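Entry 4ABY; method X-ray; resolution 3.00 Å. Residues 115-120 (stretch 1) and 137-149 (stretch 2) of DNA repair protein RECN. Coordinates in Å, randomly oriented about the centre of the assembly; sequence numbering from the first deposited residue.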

ATOM      1  N   ASP A 115       6.635  -3.249 -20.609  1.00 35.05           N
ATOM      2  CA  ASP A 115       7.395  -2.653 -19.514  1.00 37.39           C
ATOM      3  C   ASP A 115       7.865  -3.688 -18.501  1.00 34.64           C
ATOM      4  O   ASP A 115       7.086  -4.519 -18.036  1.00 38.70           O
ATOM      5  CB  ASP A 115       6.568  -1.583 -18.800  1.00 42.34           C
ATOM      6  CG  ASP A 115       6.250  -0.407 -19.693  1.00 52.02           C
ATOM      7  OD1 ASP A 115       5.380  -0.555 -20.575  1.00 69.73           O
ATOM      8  OD2 ASP A 115       6.875   0.659 -19.519  1.00 53.17           O
ATOM      9  N   SER A 116       9.144  -3.622 -18.154  1.00 31.07           N
ATOM     10  CA  SER A 116       9.706  -4.500 -17.144  1.00 29.19           C
ATOM     11  C   SER A 116      10.573  -3.714 -16.163  1.00 27.71           C
ATOM     12  O   SER A 116      11.035  -2.613 -16.462  1.00 25.93           O
ATOM     13  CB  SER A 116      10.518  -5.627 -17.799  1.00 29.96           C
ATOM     14  OG  SER A 116      11.632  -5.124 -18.525  1.00 32.39           O
ATOM     15  N   ALA A 117      10.766  -4.282 -14.981  1.00 26.01           N
ATOM     16  CA  ALA A 117      11.691  -3.741 -13.999  1.00 22.12           C
ATOM     17  C   ALA A 117      12.384  -4.929 -13.355  1.00 21.25           C
ATOM     18  O   ALA A 117      11.800  -6.006 -13.246  1.00 22.88           O
ATOM     19  CB  ALA A 117      10.950  -2.925 -12.957  1.00 20.77           C
ATOM     20  N   SER A 118      13.629  -4.750 -12.942  1.00 20.28           N
ATOM     21  CA  SER A 118      14.339  -5.840 -12.295  1.00 20.05           C
ATOM     22  C   SER A 118      15.260  -5.351 -11.191  1.00 22.08           C
ATOM     23  O   SER A 118      15.691  -4.197 -11.182  1.00 20.24           O
ATOM     24  CB  SER A 118      15.127  -6.661 -13.316  1.00 17.67           C
ATOM     25  OG  SER A 118      16.415  -6.115 -13.522  1.00 18.29           O
ATOM     26  N   ARG A 119      15.550  -6.251 -10.258  1.00 20.22           N
ATOM     27  CA  ARG A 119      16.456  -5.972  -9.162  1.00 19.74           C
ATOM     28  C   ARG A 119      17.330  -7.201  -8.958  1.00 21.35           C
ATOM     29  O   ARG A 119      16.819  -8.296  -8.746  1.00 23.04           O
ATOM     30  CB  ARG A 119      15.658  -5.662  -7.896  1.00 20.80           C
ATOM     31  CG  ARG A 119      16.493  -5.265  -6.692  1.00 21.56           C
ATOM     32  CD  ARG A 119      17.200  -3.941  -6.906  1.00 22.83           C
ATOM     33  NE  ARG A 119      17.723  -3.417  -5.649  1.00 27.17           N
ATOM     34  CZ  ARG A 119      17.014  -2.674  -4.806  1.00 27.76           C
ATOM     35  NH1 ARG A 119      15.757  -2.363  -5.092  1.00 23.96           N
ATOM     36  NH2 ARG A 119      17.560  -2.235  -3.680  1.00 30.64           N
ATOM     37  N   ARG A 120      18.644  -7.021  -9.053  1.00 24.19           N
ATOM     38  CA  ARG A 120      19.594  -8.113  -8.859  1.00 25.32           C
ATOM     39  C   ARG A 120      20.459  -7.840  -7.644  1.00 31.45           C
ATOM     40  O   ARG A 120      21.068  -6.782  -7.537  1.00 39.37           O
ATOM     41  CB  ARG A 120      20.493  -8.275 -10.086  1.00 28.67           C
ATOM     42  CG  ARG A 120      21.535  -9.374  -9.948  1.00 31.56           C
ATOM     43  CD  ARG A 120      22.452  -9.443 -11.163  1.00 38.57           C
ATOM     44  NE  ARG A 120      23.413  -8.342 -11.187  1.00 48.67           N
ATOM     45  CZ  ARG A 120      24.592  -8.364 -10.567  1.00 57.02           C
ATOM     46  NH1 ARG A 120      24.961  -9.434  -9.873  1.00 54.26           N
ATOM     47  NH2 ARG A 120      25.405  -7.316 -10.637  1.00 51.17           N
ATOM     48  N   SER A 137      19.589   3.658 -11.983  1.00 28.63           N
ATOM     49  CA  SER A 137      19.814   3.777 -10.541  1.00 28.48           C
ATOM     50  C   SER A 137      18.624   3.320  -9.699  1.00 25.85           C
ATOM     51  O   SER A 137      17.482   3.335 -10.158  1.00 24.73           O
ATOM     52  CB  SER A 137      20.146   5.228 -10.206  1.00 25.97           C
ATOM     53  OG  SER A 137      19.012   6.052 -10.401  1.00 28.26           O
ATOM     54  N   VAL A 138      18.895   2.920  -8.461  1.00 25.00           N
ATOM     55  CA  VAL A 138      17.834   2.490  -7.559  1.00 24.63           C
ATOM     56  C   VAL A 138      16.796   3.593  -7.334  1.00 25.22           C
ATOM     57  O   VAL A 138      15.599   3.322  -7.247  1.00 26.44           O
ATOM     58  CB  VAL A 138      18.396   2.029  -6.212  1.00 20.71           C
ATOM     59  CG1 VAL A 138      17.272   1.557  -5.306  1.00 23.34           C
ATOM     60  CG2 VAL A 138      19.412   0.922  -6.426  1.00 22.12           C
ATOM     61  N   ARG A 139      17.255   4.836  -7.251  1.00 21.35           N
ATOM     62  CA  ARG A 139      16.358   5.969  -7.067  1.00 24.48           C
ATOM     63  C   ARG A 139      15.335   6.062  -8.207  1.00 28.91           C
ATOM     64  O   ARG A 139      14.175   6.411  -7.986  1.00 25.74           O
ATOM     65  CB  ARG A 139      17.172   7.261  -6.956  1.00 30.23           C
ATOM     66  CG  ARG A 139      16.505   8.383  -6.172  1.00 33.31           C
ATOM     67  CD  ARG A 139      16.063   9.499  -7.098  1.00 39.94           C
ATOM     68  NE  ARG A 139      17.107   9.842  -8.059  1.00 49.51           N
ATOM     69  CZ  ARG A 139      16.877  10.378  -9.255  1.00 54.33           C
ATOM     70  NH1 ARG A 139      15.633  10.631  -9.642  1.00 50.39           N
ATOM     71  NH2 ARG A 139      17.889  10.656 -10.067  1.00 47.12           N
ATOM     72  N   GLU A 140      15.770   5.738  -9.423  1.00 31.99           N
ATOM     73  CA  GLU A 140      14.897   5.784 -10.596  1.00 29.39           C
ATOM     74  C   GLU A 140      13.953   4.589 -10.643  1.00 30.09           C
ATOM     75  O   GLU A 140      12.824   4.697 -11.125  1.00 31.04           O
ATOM     76  CB  GLU A 140      15.723   5.851 -11.879  1.00 25.69           C
ATOM     77  CG  GLU A 140      16.686   7.020 -11.915  1.00 30.87           C
ATOM     78  CD  GLU A 140      17.455   7.105 -13.212  1.00 28.98           C
ATOM     79  OE1 GLU A 140      16.836   7.381 -14.261  1.00 28.58           O
ATOM     80  OE2 GLU A 140      18.683   6.897 -13.178  1.00 28.70           O
ATOM     81  N   LEU A 141      14.429   3.449 -10.150  1.00 25.20           N
ATOM     82  CA  LEU A 141      13.590   2.268 -10.014  1.00 24.94           C
ATOM     83  C   LEU A 141      12.447   2.587  -9.067  1.00 26.04           C
ATOM     84  O   LEU A 141      11.301   2.223  -9.316  1.00 27.69           O
ATOM     85  CB  LEU A 141      14.407   1.092  -9.473  1.00 27.22           C
ATOM     86  CG  LEU A 141      13.704  -0.253  -9.266  1.00 19.06           C
ATOM     87  CD1 LEU A 141      13.094  -0.749 -10.562  1.00 17.35           C
ATOM     88  CD2 LEU A 141      14.677  -1.271  -8.714  1.00 16.88           C
ATOM     89  N   GLN A 142      12.769   3.282  -7.982  1.00 26.29           N
ATOM     90  CA  GLN A 142      11.774   3.667  -6.990  1.00 27.85           C
ATOM     91  C   GLN A 142      10.713   4.575  -7.582  1.00 29.01           C
ATOM     92  O   GLN A 142       9.519   4.344  -7.412  1.00 27.07           O
ATOM     93  CB  GLN A 142      12.443   4.382  -5.826  1.00 25.40           C
ATOM     94  CG  GLN A 142      13.332   3.503  -5.001  1.00 25.45           C
ATOM     95  CD  GLN A 142      14.089   4.286  -3.963  1.00 26.88           C
ATOM     96  OE1 GLN A 142      14.853   3.721  -3.181  1.00 28.59           O
ATOM     97  NE2 GLN A 142      13.884   5.600  -3.945  1.00 24.98           N
ATOM     98  N   GLU A 143      11.157   5.619  -8.270  1.00 30.12           N
ATOM     99  CA  GLU A 143      10.239   6.593  -8.843  1.00 31.94           C
ATOM    100  C   GLU A 143       9.332   5.953  -9.881  1.00 31.36           C
ATOM    101  O   GLU A 143       8.167   6.330 -10.014  1.00 31.25           O
ATOM    102  CB  GLU A 143      11.008   7.767  -9.451  1.00 33.45           C
ATOM    103  CG  GLU A 143      11.871   8.509  -8.438  1.00 41.96           C
ATOM    104  CD  GLU A 143      12.660   9.646  -9.054  1.00 49.18           C
ATOM    105  OE1 GLU A 143      12.860   9.634 -10.288  1.00 52.06           O
ATOM    106  OE2 GLU A 143      13.085  10.548  -8.300  1.00 52.03           O
ATOM    107  N   TRP A 144       9.866   4.978 -10.611  1.00 29.93           N
ATOM    108  CA  TRP A 144       9.099   4.314 -11.654  1.00 29.73           C
ATOM    109  C   TRP A 144       8.145   3.282 -11.075  1.00 27.07           C
ATOM    110  O   TRP A 144       6.967   3.257 -11.417  1.00 30.32           O
ATOM    111  CB  TRP A 144      10.019   3.659 -12.685  1.00 34.00           C
ATOM    112  CG  TRP A 144       9.260   2.987 -13.791  1.00 35.49           C
ATOM    113  CD1 TRP A 144       8.896   3.535 -14.987  1.00 37.98           C
ATOM    114  CD2 TRP A 144       8.752   1.649 -13.792  1.00 36.53           C
ATOM    115  NE1 TRP A 144       8.201   2.619 -15.734  1.00 39.50           N
ATOM    116  CE2 TRP A 144       8.099   1.452 -15.024  1.00 39.38           C
ATOM    117  CE3 TRP A 144       8.793   0.597 -12.872  1.00 36.37           C
ATOM    118  CZ2 TRP A 144       7.490   0.245 -15.361  1.00 42.42           C
ATOM    119  CZ3 TRP A 144       8.186  -0.601 -13.207  1.00 37.82           C
ATOM    120  CH2 TRP A 144       7.543  -0.767 -14.440  1.00 40.72           C
ATOM    121  N   ALA A 145       8.662   2.438 -10.191  1.00 27.44           N
ATOM    122  CA  ALA A 145       7.870   1.365  -9.597  1.00 30.98           C
ATOM    123  C   ALA A 145       6.801   1.869  -8.623  1.00 28.33           C
ATOM    124  O   ALA A 145       5.786   1.212  -8.418  1.00 24.01           O
ATOM    125  CB  ALA A 145       8.778   0.350  -8.916  1.00 26.01           C
ATOM    126  N   GLN A 146       7.032   3.032  -8.022  1.00 28.35           N
ATOM    127  CA  GLN A 146       6.053   3.614  -7.109  1.00 28.72           C
ATOM    128  C   GLN A 146       4.826   4.133  -7.847  1.00 29.29           C
ATOM    129  O   GLN A 146       3.865   4.594  -7.229  1.00 32.35           O
ATOM    130  CB  GLN A 146       6.678   4.740  -6.289  1.00 33.10           C
ATOM    131  CG  GLN A 146       7.612   4.261  -5.201  1.00 34.07           C
ATOM    132  CD  GLN A 146       8.335   5.404  -4.532  1.00 36.05           C
ATOM    133  OE1 GLN A 146       8.282   6.543  -4.998  1.00 33.02           O
ATOM    134  NE2 GLN A 146       9.021   5.109  -3.433  1.00 39.03           N
ATOM    135  N   GLY A 147       4.865   4.067  -9.172  1.00 25.56           N
ATOM    136  CA  GLY A 147       3.708   4.415  -9.971  1.00 26.66           C
ATOM    137  C   GLY A 147       2.947   3.164 -10.356  1.00 29.88           C
ATOM    138  O   GLY A 147       1.864   3.237 -10.934  1.00 33.17           O
ATOM    139  N   ARG A 148       3.518   2.010 -10.023  1.00 29.00           N
ATOM    140  CA  ARG A 148       2.953   0.724 -10.412  1.00 28.32           C
ATOM    141  C   ARG A 148       2.556  -0.118  -9.200  1.00 28.90           C
ATOM    142  O   ARG A 148       1.492  -0.736  -9.180  1.00 29.50           O
ATOM    143  CB  ARG A 148       3.955  -0.065 -11.263  1.00 31.17           C
ATOM    144  CG  ARG A 148       4.456   0.644 -12.516  1.00 32.21           C
ATOM    145  CD  ARG A 148       3.327   0.979 -13.474  1.00 34.55           C
ATOM    146  NE  ARG A 148       3.807   1.238 -14.831  1.00 50.15           N
ATOM    147  CZ  ARG A 148       4.383   2.374 -15.226  1.00 57.60           C
ATOM    148  NH1 ARG A 148       4.570   3.367 -14.363  1.00 47.36           N
ATOM    149  NH2 ARG A 148       4.780   2.516 -16.485  1.00 50.06           N
ATOM    150  N   LEU A 149       3.429  -0.140  -8.196  1.00 25.97           N
ATOM    151  CA  LEU A 149       3.245  -0.980  -7.019  1.00 20.77           C
ATOM    152  C   LEU A 149       3.008  -0.182  -5.748  1.00 22.84           C
ATOM    153  O   LEU A 149       3.528   0.916  -5.577  1.00 26.98           O
ATOM    154  CB  LEU A 149       4.468  -1.867  -6.807  1.00 22.25           C
ATOM    155  CG  LEU A 149       4.444  -3.276  -7.390  1.00 24.81           C
ATOM    156  CD1 LEU A 149       5.709  -4.010  -6.990  1.00 24.96           C
ATOM    157  CD2 LEU A 149       3.217  -4.026  -6.904  1.00 24.67           C
TER

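Ser137 opens the helix without touching the strand. From the N-cap position its OG accepts a weak capping bond from Glu140 N (3.4 Å) and donates to Glu140 OE2 at 2.9 Å, so Ser137 and Glu140 bond to each other at the helix start, clear of the strand.

Val138 makes the first contact. Its CA-to-CB bond points sideways, yet CG1 lies over one face of the Arg119 guanidinium, 4.1 Å from Arg119 NH2. NH1 and NH2 of Arg119 are also hydrogen-bonded elsewhere in the structure, so the apolar contact does not leave them without partners. Arg139 is out of reach of the strand; its NH1 instead forms a salt bridge with Glu143 OE2 at 2.9 Å, one helical turn on.

Leu141 points toward the strand and reaches three of its residues. Leu141 CD1 packs 3.9 Å from Ala117 CB, and Leu141 CD2 sits 4.0 Å from Ser118 O and 3.9 Å from Arg119 NH1. The backbones run close here: the CA atoms of Ala117 and Leu141 are 7.5 Å apart.

Trp144, three residues later, also points toward the strand. Its CZ3 lies 3.6 Å from Ala117 CB, so this one methyl meets both Leu141 and Trp144. Further along the ring, Asp115 CB approaches the edge, 4.0 Å from Trp144 CZ2. The alternation of the extended chain is plain here: Asp115 and Ala117 point toward the helix, Ser116 and Ser118 away from it.

Beyond the helix, Gly147 leaves the strand untouched, and the CA-to-CB bond of Arg148 again points toward stretch 1. Arg148 NH2 comes within 4.1 Å of Asp115 OD2, a pairing of opposite charges too long for a salt bridge. No hydrogen bond crosses between the stretches. The rule to read is apolar packing on a small strand residue, with charged groups at both ends.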